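Local structure of putative peptide ABC-transport system periplasmic peptide-binding protein (Campylobacter jejuni, 4OEV) at residues D59-D69 and S116-P127. The protein binds nickel outside the cytoplasm, here together with an oxalate ion, and probably delivers it to an ABC-type importer. Sequence-based numbering, arbitrary orientation.
Sequences DGLVYDIFLRD and SHVKITLFKPYP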
ATOM      1  N   ASP A  59     -12.641  25.547 -11.878  1.00 64.52           N
ATOM      2  CA  ASP A  59     -12.242  25.742 -10.473  1.00 64.47           C
ATOM      3  C   ASP A  59     -11.900  24.434  -9.758  1.00 61.26           C
ATOM      4  O   ASP A  59     -11.479  24.446  -8.584  1.00 62.16           O
ATOM      5  CB  ASP A  59     -13.346  26.488  -9.689  1.00 65.55           C
ATOM      6  CG  ASP A  59     -14.667  25.737  -9.654  1.00 65.45           C
ATOM      7  OD1 ASP A  59     -14.704  24.551 -10.031  1.00 65.53           O
ATOM      8  OD2 ASP A  59     -15.687  26.353  -9.260  1.00 66.68           O
ATOM      9  N   GLY A  60     -12.099  23.310 -10.452  1.00 57.97           N
ATOM     10  CA  GLY A  60     -11.791  21.999  -9.891  1.00 54.01           C
ATOM     11  C   GLY A  60     -12.863  21.470  -8.936  1.00 52.88           C
ATOM     12  O   GLY A  60     -12.664  20.437  -8.293  1.00 51.29           O
ATOM     13  N   LEU A  61     -14.003  22.167  -8.829  1.00 49.65           N
ATOM     14  CA  LEU A  61     -14.986  21.800  -7.806  1.00 53.25           C
ATOM     15  C   LEU A  61     -16.095  20.861  -8.296  1.00 51.58           C
ATOM     16  O   LEU A  61     -16.757  20.212  -7.468  1.00 50.88           O
ATOM     17  CB  LEU A  61     -15.651  23.055  -7.194  1.00 54.48           C
ATOM     18  CG  LEU A  61     -14.769  23.989  -6.375  1.00 54.36           C
ATOM     19  CD1 LEU A  61     -15.588  25.045  -5.650  1.00 53.83           C
ATOM     20  CD2 LEU A  61     -13.942  23.174  -5.408  1.00 52.56           C
ATOM     21  N   VAL A  62     -16.290  20.778  -9.607  1.00 51.61           N
ATOM     22  CA  VAL A  62     -17.437  20.042 -10.163  1.00 52.81           C
ATOM     23  C   VAL A  62     -17.059  18.980 -11.198  1.00 52.57           C
ATOM     24  O   VAL A  62     -16.368  19.270 -12.185  1.00 52.88           O
ATOM     25  CB  VAL A  62     -18.453  21.007 -10.795  1.00 55.17           C
ATOM     26  CG1 VAL A  62     -19.517  20.241 -11.542  1.00 56.52           C
ATOM     27  CG2 VAL A  62     -19.098  21.861  -9.712  1.00 55.64           C
ATOM     28  N   TYR A  63     -17.541  17.761 -10.963  1.00 52.20           N
ATOM     29  CA  TYR A  63     -17.233  16.595 -11.818  1.00 51.91           C
ATOM     30  C   TYR A  63     -18.477  16.100 -12.480  1.00 53.65           C
ATOM     31  O   TYR A  63     -19.372  15.596 -11.800  1.00 53.86           O
ATOM     32  CB  TYR A  63     -16.633  15.433 -11.004  1.00 49.94           C
ATOM     33  CG  TYR A  63     -15.206  15.651 -10.561  1.00 53.05           C
ATOM     34  CD1 TYR A  63     -14.184  14.837 -11.026  1.00 49.68           C
ATOM     35  CD2 TYR A  63     -14.880  16.675  -9.691  1.00 47.61           C
ATOM     36  CE1 TYR A  63     -12.869  15.027 -10.624  1.00 45.53           C
ATOM     37  CE2 TYR A  63     -13.582  16.889  -9.304  1.00 47.04           C
ATOM     38  CZ  TYR A  63     -12.580  16.056  -9.765  1.00 45.05           C
ATOM     39  OH  TYR A  63     -11.291  16.303  -9.384  1.00 43.68           O
ATOM     40  N   ASP A  64     -18.510  16.177 -13.809  1.00 54.95           N
ATOM     41  CA  ASP A  64     -19.600  15.581 -14.560  1.00 56.65           C
ATOM     42  C   ASP A  64     -19.116  14.253 -15.100  1.00 55.97           C
ATOM     43  O   ASP A  64     -18.172  14.230 -15.891  1.00 55.64           O
ATOM     44  CB  ASP A  64     -20.060  16.476 -15.713  1.00 58.79           C
ATOM     45  CG  ASP A  64     -20.924  17.644 -15.249  1.00 66.41           C
ATOM     46  OD1 ASP A  64     -22.113  17.420 -14.943  1.00 61.12           O
ATOM     47  OD2 ASP A  64     -20.408  18.780 -15.227  1.00 66.59           O
ATOM     48  N   ILE A  65     -19.709  13.155 -14.635  1.00 55.77           N
ATOM     49  CA  ILE A  65     -19.235  11.825 -15.041  1.00 56.80           C
ATOM     50  C   ILE A  65     -20.302  11.068 -15.849  1.00 59.38           C
ATOM     51  O   ILE A  65     -21.449  10.970 -15.410  1.00 60.71           O
ATOM     52  CB  ILE A  65     -18.817  10.988 -13.851  1.00 53.20           C
ATOM     53  CG1 ILE A  65     -17.763  11.743 -13.052  1.00 51.81           C
ATOM     54  CG2 ILE A  65     -18.281   9.630 -14.317  1.00 53.70           C
ATOM     55  CD1 ILE A  65     -17.092  10.899 -12.010  1.00 49.92           C
ATOM     56  N   PHE A  66     -19.901  10.543 -17.013  1.00 58.81           N
ATOM     57  CA  PHE A  66     -20.794   9.824 -17.945  1.00 62.04           C
ATOM     58  C   PHE A  66     -20.470   8.314 -17.987  1.00 63.66           C
ATOM     59  O   PHE A  66     -19.324   7.903 -18.241  1.00 63.16           O
ATOM     60  CB  PHE A  66     -20.686  10.472 -19.327  1.00 60.88           C
ATOM     61  CG  PHE A  66     -20.973  11.951 -19.302  1.00 61.69           C
ATOM     62  CD1 PHE A  66     -22.279  12.426 -19.350  1.00 63.57           C
ATOM     63  CD2 PHE A  66     -19.941  12.862 -19.213  1.00 60.66           C
ATOM     64  CE1 PHE A  66     -22.539  13.794 -19.288  1.00 64.38           C
ATOM     65  CE2 PHE A  66     -20.174  14.208 -19.149  1.00 61.43           C
ATOM     66  CZ  PHE A  66     -21.486  14.691 -19.194  1.00 65.33           C
ATOM     67  N   LEU A  67     -21.485   7.501 -17.703  1.00 59.47           N
ATOM     68  CA  LEU A  67     -21.296   6.073 -17.435  1.00 58.76           C
ATOM     69  C   LEU A  67     -21.590   5.154 -18.616  1.00 65.18           C
ATOM     70  O   LEU A  67     -22.367   5.535 -19.491  1.00 62.29           O
ATOM     71  CB  LEU A  67     -22.197   5.675 -16.279  1.00 58.75           C
ATOM     72  CG  LEU A  67     -22.063   6.655 -15.104  1.00 57.54           C
ATOM     73  CD1 LEU A  67     -23.042   6.284 -14.043  1.00 58.98           C
ATOM     74  CD2 LEU A  67     -20.600   6.553 -14.569  1.00 55.11           C
ATOM     75  N   ARG A  68     -21.032   3.932 -18.600  1.00 59.50           N
ATOM     76  CA  ARG A  68     -21.446   2.913 -19.586  1.00 61.09           C
ATOM     77  C   ARG A  68     -22.882   2.465 -19.290  1.00 62.70           C
ATOM     78  O   ARG A  68     -23.280   2.412 -18.121  1.00 62.02           O
ATOM     79  CB  ARG A  68     -20.495   1.710 -19.575  1.00 59.90           C
ATOM     80  CG  ARG A  68     -19.051   2.069 -19.847  1.00 60.70           C
ATOM     81  CD  ARG A  68     -18.116   0.810 -19.921  1.00 57.43           C
ATOM     82  NE  ARG A  68     -18.615  -0.217 -20.872  1.00 59.20           N
ATOM     83  CZ  ARG A  68     -17.858  -0.916 -21.720  1.00 59.38           C
ATOM     84  NH1 ARG A  68     -18.401  -1.825 -22.526  1.00 61.13           N
ATOM     85  NH2 ARG A  68     -16.559  -0.696 -21.795  1.00 57.95           N
ATOM     86  N   ASP A  69     -23.695   2.209 -20.321  1.00 70.65           N
ATOM     87  CA  ASP A  69     -25.043   1.729 -20.019  1.00 70.92           C
ATOM     88  C   ASP A  69     -25.130   0.215 -20.162  1.00 67.02           C
ATOM     89  O   ASP A  69     -26.144  -0.395 -19.833  1.00 68.26           O
ATOM     90  CB  ASP A  69     -26.111   2.433 -20.870  1.00 73.07           C
ATOM     91  CG  ASP A  69     -25.847   2.367 -22.366  1.00 73.31           C
ATOM     92  OD1 ASP A  69     -24.972   1.610 -22.827  1.00 69.66           O
ATOM     93  OD2 ASP A  69     -26.570   3.077 -23.097  1.00 74.90           O
ATOM     94  N   SER A 116     -27.112   7.878 -16.859  1.00 71.35           N
ATOM     95  CA  SER A 116     -25.704   7.661 -17.202  1.00 66.75           C
ATOM     96  C   SER A 116     -24.858   8.904 -16.916  1.00 63.52           C
ATOM     97  O   SER A 116     -23.789   9.058 -17.486  1.00 62.63           O
ATOM     98  CB  SER A 116     -25.607   7.291 -18.691  1.00 66.14           C
ATOM     99  OG  SER A 116     -26.198   6.030 -18.909  1.00 67.09           O
ATOM    100  N   HIS A 117     -25.375   9.810 -16.079  1.00 63.64           N
ATOM    101  CA  HIS A 117     -24.755  11.107 -15.821  1.00 62.85           C
ATOM    102  C   HIS A 117     -24.888  11.450 -14.338  1.00 61.75           C
ATOM    103  O   HIS A 117     -25.999  11.641 -13.835  1.00 62.96           O
ATOM    104  CB  HIS A 117     -25.421  12.231 -16.634  1.00 69.43           C
ATOM    105  CG  HIS A 117     -24.807  13.594 -16.442  1.00 66.70           C
ATOM    106  ND1 HIS A 117     -25.426  14.755 -16.875  1.00 67.19           N
ATOM    107  CD2 HIS A 117     -23.615  13.979 -15.924  1.00 62.38           C
ATOM    108  CE1 HIS A 117     -24.665  15.797 -16.586  1.00 66.12           C
ATOM    109  NE2 HIS A 117     -23.554  15.352 -16.016  1.00 63.56           N
ATOM    110  N   VAL A 118     -23.754  11.544 -13.648  1.00 59.55           N
ATOM    111  CA  VAL A 118     -23.773  12.044 -12.262  1.00 58.53           C
ATOM    112  C   VAL A 118     -22.964  13.325 -12.230  1.00 57.84           C
ATOM    113  O   VAL A 118     -22.051  13.538 -13.026  1.00 57.40           O
ATOM    114  CB  VAL A 118     -23.272  11.031 -11.206  1.00 57.52           C
ATOM    115  CG1 VAL A 118     -24.151   9.780 -11.223  1.00 58.33           C
ATOM    116  CG2 VAL A 118     -21.768  10.703 -11.380  1.00 57.29           C
ATOM    117  N   LYS A 119     -23.398  14.237 -11.371  1.00 58.07           N
ATOM    118  CA  LYS A 119     -22.740  15.507 -11.205  1.00 57.61           C
ATOM    119  C   LYS A 119     -22.282  15.531  -9.754  1.00 55.84           C
ATOM    120  O   LYS A 119     -23.106  15.655  -8.849  1.00 56.47           O
ATOM    121  CB  LYS A 119     -23.701  16.656 -11.514  1.00 59.73           C
ATOM    122  CG  LYS A 119     -23.104  18.047 -11.506  1.00 65.90           C
ATOM    123  CD  LYS A 119     -24.238  19.071 -11.696  1.00 72.86           C
ATOM    124  CE  LYS A 119     -23.737  20.362 -12.294  1.00 76.14           C
ATOM    125  NZ  LYS A 119     -22.678  20.928 -11.405  1.00 75.07           N
ATOM    126  N   ILE A 120     -20.972  15.439  -9.555  1.00 57.34           N
ATOM    127  CA  ILE A 120     -20.392  15.399  -8.218  1.00 52.16           C
ATOM    128  C   ILE A 120     -19.849  16.770  -7.923  1.00 51.94           C
ATOM    129  O   ILE A 120     -19.085  17.324  -8.705  1.00 51.89           O
ATOM    130  CB  ILE A 120     -19.260  14.342  -8.118  1.00 50.20           C
ATOM    131  CG1 ILE A 120     -19.768  12.983  -8.560  1.00 50.61           C
ATOM    132  CG2 ILE A 120     -18.675  14.292  -6.678  1.00 48.44           C
ATOM    133  CD1 ILE A 120     -18.647  12.007  -8.943  1.00 49.17           C
ATOM    134  N   THR A 121     -20.269  17.339  -6.799  1.00 51.97           N
ATOM    135  CA  THR A 121     -19.747  18.623  -6.390  1.00 51.77           C
ATOM    136  C   THR A 121     -18.949  18.484  -5.079  1.00 51.60           C
ATOM    137  O   THR A 121     -19.342  17.796  -4.125  1.00 49.32           O
ATOM    138  CB  THR A 121     -20.879  19.691  -6.218  1.00 53.73           C
ATOM    139  OG1 THR A 121     -21.488  19.943  -7.490  1.00 55.56           O
ATOM    140  CG2 THR A 121     -20.305  20.982  -5.682  1.00 53.50           C
ATOM    141  N   LEU A 122     -17.818  19.157  -5.063  1.00 48.89           N
ATOM    142  CA  LEU A 122     -16.878  19.036  -3.942  1.00 47.03           C
ATOM    143  C   LEU A 122     -16.848  20.314  -3.122  1.00 51.66           C
ATOM    144  O   LEU A 122     -17.121  21.388  -3.639  1.00 48.69           O
ATOM    145  CB  LEU A 122     -15.490  18.736  -4.446  1.00 45.63           C
ATOM    146  CG  LEU A 122     -15.170  17.520  -5.309  1.00 46.69           C
ATOM    147  CD1 LEU A 122     -13.671  17.574  -5.605  1.00 45.25           C
ATOM    148  CD2 LEU A 122     -15.564  16.270  -4.548  1.00 46.54           C
ATOM    149  N   PHE A 123     -16.449  20.216  -1.856  1.00 51.46           N
ATOM    150  CA  PHE A 123     -16.293  21.424  -1.032  1.00 51.23           C
ATOM    151  C   PHE A 123     -15.081  22.257  -1.485  1.00 51.04           C
ATOM    152  O   PHE A 123     -15.117  23.491  -1.517  1.00 51.89           O
ATOM    153  CB  PHE A 123     -16.114  21.057   0.441  1.00 49.31           C
ATOM    154  CG  PHE A 123     -17.317  20.445   1.084  1.00 48.97           C
ATOM    155  CD1 PHE A 123     -18.414  21.216   1.412  1.00 50.00           C
ATOM    156  CD2 PHE A 123     -17.328  19.095   1.403  1.00 49.29           C
ATOM    157  CE1 PHE A 123     -19.506  20.653   2.024  1.00 50.51           C
ATOM    158  CE2 PHE A 123     -18.428  18.522   2.006  1.00 49.72           C
ATOM    159  CZ  PHE A 123     -19.513  19.305   2.317  1.00 49.02           C
ATOM    160  N   LYS A 124     -13.980  21.562  -1.756  1.00 50.89           N
ATOM    161  CA  LYS A 124     -12.737  22.185  -2.178  1.00 50.39           C
ATOM    162  C   LYS A 124     -12.092  21.250  -3.208  1.00 47.20           C
ATOM    163  O   LYS A 124     -12.471  20.084  -3.302  1.00 47.12           O
ATOM    164  CB  LYS A 124     -11.837  22.457  -0.962  1.00 54.59           C
ATOM    165  CG  LYS A 124     -11.742  21.324   0.004  1.00 57.81           C
ATOM    166  CD  LYS A 124     -11.171  21.769   1.338  1.00 59.17           C
ATOM    167  CE  LYS A 124     -12.063  21.301   2.481  1.00 61.99           C
ATOM    168  NZ  LYS A 124     -11.276  20.989   3.735  1.00 60.29           N
ATOM    169  N   PRO A 125     -11.119  21.746  -3.989  1.00 46.32           N
ATOM    170  CA  PRO A 125     -10.583  20.851  -5.033  1.00 46.42           C
ATOM    171  C   PRO A 125      -9.922  19.614  -4.424  1.00 43.89           C
ATOM    172  O   PRO A 125      -9.372  19.712  -3.327  1.00 41.28           O
ATOM    173  CB  PRO A 125      -9.541  21.727  -5.756  1.00 46.39           C
ATOM    174  CG  PRO A 125      -9.871  23.167  -5.345  1.00 45.67           C
ATOM    175  CD  PRO A 125     -10.451  23.063  -3.973  1.00 45.10           C
ATOM    176  N   TYR A 126      -9.966  18.482  -5.136  1.00 44.12           N
ATOM    177  CA  TYR A 126      -9.289  17.258  -4.721  1.00 43.76           C
ATOM    178  C   TYR A 126      -8.891  16.557  -5.994  1.00 45.38           C
ATOM    179  O   TYR A 126      -9.607  15.674  -6.464  1.00 43.52           O
ATOM    180  CB  TYR A 126     -10.196  16.370  -3.845  1.00 43.70           C
ATOM    181  CG  TYR A 126      -9.500  15.155  -3.280  1.00 43.14           C
ATOM    182  CD1 TYR A 126      -8.357  15.278  -2.461  1.00 42.17           C
ATOM    183  CD2 TYR A 126      -9.973  13.881  -3.562  1.00 42.34           C
ATOM    184  CE1 TYR A 126      -7.712  14.151  -1.987  1.00 38.73           C
ATOM    185  CE2 TYR A 126      -9.366  12.782  -3.086  1.00 40.18           C
ATOM    186  CZ  TYR A 126      -8.229  12.902  -2.279  1.00 39.08           C
ATOM    187  OH  TYR A 126      -7.616  11.766  -1.820  1.00 39.77           O
ATOM    188  N   PRO A 127      -7.780  17.001  -6.600  1.00 48.51           N
ATOM    189  CA  PRO A 127      -7.349  16.480  -7.903  1.00 48.34           C
ATOM    190  C   PRO A 127      -7.182  14.958  -7.877  1.00 45.96           C
ATOM    191  O   PRO A 127      -7.396  14.307  -8.905  1.00 43.40           O
ATOM    192  CB  PRO A 127      -5.982  17.136  -8.120  1.00 50.02           C
ATOM    193  CG  PRO A 127      -5.881  18.238  -7.140  1.00 48.04           C
ATOM    194  CD  PRO A 127      -6.819  17.966  -6.036  1.00 47.18           C
TER
HETATM  195  O   HOH W   1     -10.504  18.638  -8.111  1.00 34.43           O
HETATM  196  O   HOH W   2      -9.434  14.667 -10.245  1.00 37.42           O
HETATM  197  O   HOH W   3     -24.843   4.341 -17.474  1.00 36.31           O
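The phenol oxygen of Tyr63 meets residues 126-127 through two waters that lie in the plane of its ring. The first water, 2.8 Å from Tyr63 OH, donates to Gly60 O and accepts from Tyr126 N, while the second donates to Pro127 O. Tyr63 CG stands opposite its own carbonyl carbon (chi1 -74°), which sends the ring toward Leu122 and the loop 123-127, with CE2 3.8 Å from Leu122 CD1; Phe129 meets this ring edge-to-face. Nearby, Leu61 lays CD2 against the ring of Pro125. Leu61 N donates to Asp59 OD1 in an Asx turn just before the strand; Ser57 OG is a second partner of OD1.

Strands 62-67 and 117-122 run antiparallel, away from the nickel site. Tyr63 and Ile120 form a hydrogen-bonded pair, as do Ile65 and Val118, and Leu67 N reaches Ser116 O at one end. On the face of Tyr63, Ile65, Val118 and Ile120, Ile65 CD1 touches Ile120 CD1 at 3.6 Å, and helix 81-92 packs on Val118 and Ile120.

The other face is more polar. His117 NE2 donates to Asp64 OD1 at 2.7 Å, on the anti side of the carboxylate, with the acceptor close to the imidazole plane. With CG anti to the backbone N (chi1 -179°), the His117 ring lies alongside Phe66 in an offset stack, planes 24° apart, and Phe66 CE1 sits 3.5 Å above its centre. Bond and stack together probably fix the imidazole's rotation. Farther along, the chain of Lys119, bent at its last torsion, passes NZ beside Val62 CG1.

Hairpins 51-56/62-67 and 107-114/117-122 are thus joined through their inner strands into a four-stranded antiparallel sheet with a helix on one face, part of the family 5 solute-binding protein fold.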